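Local structure of Co-type Nitrile Hydratase beta subunit (3QYH) at residues T187-S192 with T206-L211. The protein is the beta subunit of a cobalt-type nitrile hydratase, an enzyme that hydrates nitriles to the corresponding amides. Numbering follows the deposited sequence.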
loop_
_atom_site.group_PDB
_atom_site.type_symbol
_atom_site.label_atom_id
_atom_site.label_comp_id
_atom_site.label_asym_id
_atom_site.label_seq_id
_atom_site.Cartn_x
_atom_site.Cartn_y
_atom_site.Cartn_z
ATOM N N THR B 187 -1.796 -4.283 15.544
ATOM C CA THR B 187 -2.991 -4.647 14.781
ATOM C C THR B 187 -4.163 -4.833 15.742
ATOM O O THR B 187 -4.059 -5.577 16.728
ATOM C CB THR B 187 -2.825 -5.931 13.955
ATOM O OG1 THR B 187 -1.775 -5.748 13.005
ATOM C CG2 THR B 187 -4.128 -6.237 13.182
ATOM N N VAL B 188 -5.267 -4.146 15.461
ATOM C CA VAL B 188 -6.444 -4.216 16.311
ATOM C C VAL B 188 -7.578 -4.827 15.520
ATOM O O VAL B 188 -7.817 -4.418 14.391
ATOM C CB VAL B 188 -6.866 -2.832 16.791
ATOM C CG1 VAL B 188 -8.166 -2.924 17.609
ATOM C CG2 VAL B 188 -5.749 -2.173 17.596
ATOM N N SER B 189 -8.280 -5.800 16.107
ATOM C CA SER B 189 -9.342 -6.513 15.403
ATOM C C SER B 189 -10.723 -5.992 15.851
ATOM O O SER B 189 -11.005 -5.894 17.039
ATOM C CB SER B 189 -9.231 -8.024 15.653
ATOM O OG SER B 189 -10.278 -8.733 15.048
ATOM N N PHE B 190 -11.568 -5.665 14.879
ATOM C CA PHE B 190 -12.915 -5.148 15.128
ATOM C C PHE B 190 -13.904 -6.104 14.501
ATOM O O PHE B 190 -13.683 -6.575 13.397
ATOM C CB PHE B 190 -13.101 -3.780 14.453
ATOM C CG PHE B 190 -12.179 -2.714 14.963
ATOM C CD1 PHE B 190 -10.975 -2.462 14.323
ATOM C CD2 PHE B 190 -12.526 -1.934 16.057
ATOM C CE1 PHE B 190 -10.111 -1.468 14.779
ATOM C CE2 PHE B 190 -11.660 -0.944 16.536
ATOM C CZ PHE B 190 -10.462 -0.700 15.887
ATOM N N THR B 191 -15.017 -6.374 15.172
ATOM C CA THR B 191 -16.051 -7.187 14.550
ATOM C C THR B 191 -16.811 -6.352 13.545
ATOM O O THR B 191 -16.911 -5.136 13.678
ATOM C CB THR B 191 -17.100 -7.700 15.564
ATOM O OG1 THR B 191 -17.759 -6.567 16.150
ATOM C CG2 THR B 191 -16.437 -8.526 16.661
ATOM N N SER B 192 -17.376 -7.021 12.555
ATOM C CA SER B 192 -18.201 -6.358 11.557
ATOM C C SER B 192 -19.359 -5.581 12.217
ATOM O O SER B 192 -19.705 -4.471 11.801
ATOM C CB SER B 192 -18.729 -7.400 10.574
ATOM O OG SER B 192 -19.545 -6.817 9.579
ATOM N N THR B 206 -14.376 -10.009 10.335
ATOM C CA THR B 206 -13.620 -9.091 11.167
ATOM C C THR B 206 -12.719 -8.203 10.304
ATOM O O THR B 206 -12.333 -8.574 9.185
ATOM C CB THR B 206 -12.772 -9.820 12.256
ATOM O OG1 THR B 206 -11.788 -10.651 11.637
ATOM C CG2 THR B 206 -13.658 -10.671 13.147
ATOM N N ILE B 207 -12.412 -7.027 10.838
ATOM C CA ILE B 207 -11.599 -6.037 10.146
ATOM C C ILE B 207 -10.440 -5.726 11.049
ATOM O O ILE B 207 -10.637 -5.373 12.217
ATOM C CB ILE B 207 -12.386 -4.733 9.879
ATOM C CG1 ILE B 207 -13.574 -4.990 8.952
ATOM C CG2 ILE B 207 -11.468 -3.693 9.239
ATOM C CD1 ILE B 207 -14.795 -5.641 9.649
ATOM N N ARG B 208 -9.231 -5.903 10.535
ATOM C CA ARG B 208 -8.039 -5.607 11.295
ATOM C C ARG B 208 -7.455 -4.300 10.779
ATOM O O ARG B 208 -7.421 -4.058 9.573
ATOM C CB ARG B 208 -7.043 -6.779 11.213
ATOM C CG ARG B 208 -7.517 -7.967 12.069
ATOM C CD ARG B 208 -6.657 -9.217 11.987
ATOM N NE ARG B 208 -7.200 -10.233 12.899
ATOM C CZ ARG B 208 -6.477 -11.161 13.507
ATOM N NH1 ARG B 208 -5.164 -11.231 13.308
ATOM N NH2 ARG B 208 -7.077 -12.014 14.327
ATOM N N VAL B 209 -7.019 -3.456 11.706
ATOM C CA VAL B 209 -6.459 -2.152 11.359
ATOM C C VAL B 209 -5.196 -1.908 12.173
ATOM O O VAL B 209 -5.153 -2.220 13.366
ATOM C CB VAL B 209 -7.486 -1.013 11.656
ATOM C CG1 VAL B 209 -7.005 0.323 11.082
ATOM C CG2 VAL B 209 -8.881 -1.365 11.099
ATOM N N ASP B 210 -4.174 -1.313 11.558
ATOM C CA ASP B 210 -2.956 -1.029 12.298
ATOM C C ASP B 210 -2.939 0.380 12.886
ATOM O O ASP B 210 -3.037 1.376 12.162
ATOM C CB ASP B 210 -1.713 -1.297 11.435
ATOM C CG ASP B 210 -1.608 -2.753 11.010
ATOM O OD1 ASP B 210 -0.833 -3.051 10.072
ATOM O OD2 ASP B 210 -2.314 -3.600 11.616
ATOM N N LEU B 211 -2.803 0.454 14.204
ATOM C CA LEU B 211 -3.054 1.699 14.911
ATOM C C LEU B 211 -1.939 1.977 15.904
ATOM O O LEU B 211 -1.429 1.053 16.543
ATOM C CB LEU B 211 -4.400 1.616 15.628
ATOM C CG LEU B 211 -5.593 1.549 14.670
ATOM C CD1 LEU B 211 -6.847 1.132 15.405
ATOM C CD2 LEU B 211 -5.821 2.897 13.928
#
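Thr-187 and Asp-210 face each other across a non-hydrogen-bonded antiparallel pair and illustrate how a sheet can keep polar and apolar chemistry on separate faces. The hydroxyl OG1 of Thr-187 donates to Asp-210 OD2 over 2.6 Å, meeting it from above the carboxylate plane. With Thr-187 CG2 anti to the backbone N (OG1 chi1 -61°), the methyl lies 3.6 Å from Arg-208 CB and equally close to Asp-210 OD2; the Thr-187 and Arg-208 side chains cross at about a right angle. The extended Arg-208 chain then runs past Ser-189, its CG 4.0 Å from Ser-189 CB.

On the reverse face, Phe-190 and Leu-211 reach toward each other tip to tip, Phe-190 CZ to Leu-211 CD1 at 4.1 Å, the methyl lying near the ring plane. Val-209 CG2 approaches Phe-190 CE1 obliquely at 3.9 Å. From strand 136-139 of the SH3-like C-terminal domain, Val-137 packs against Val-188, and Val-139 against Phe-190 and Leu-211.

Four backbone hydrogen bonds join Val-188 to Val-209 and Phe-190 to Ile-207. His-165 also bonds Thr-187 OG1. With Thr-187 on OD2 and an aromatic side chain of the partner protein chain on OD1, the buried Asp-210 carboxylate has a partner on each oxygen, which would help stabilise its negative charge at the subunit interface.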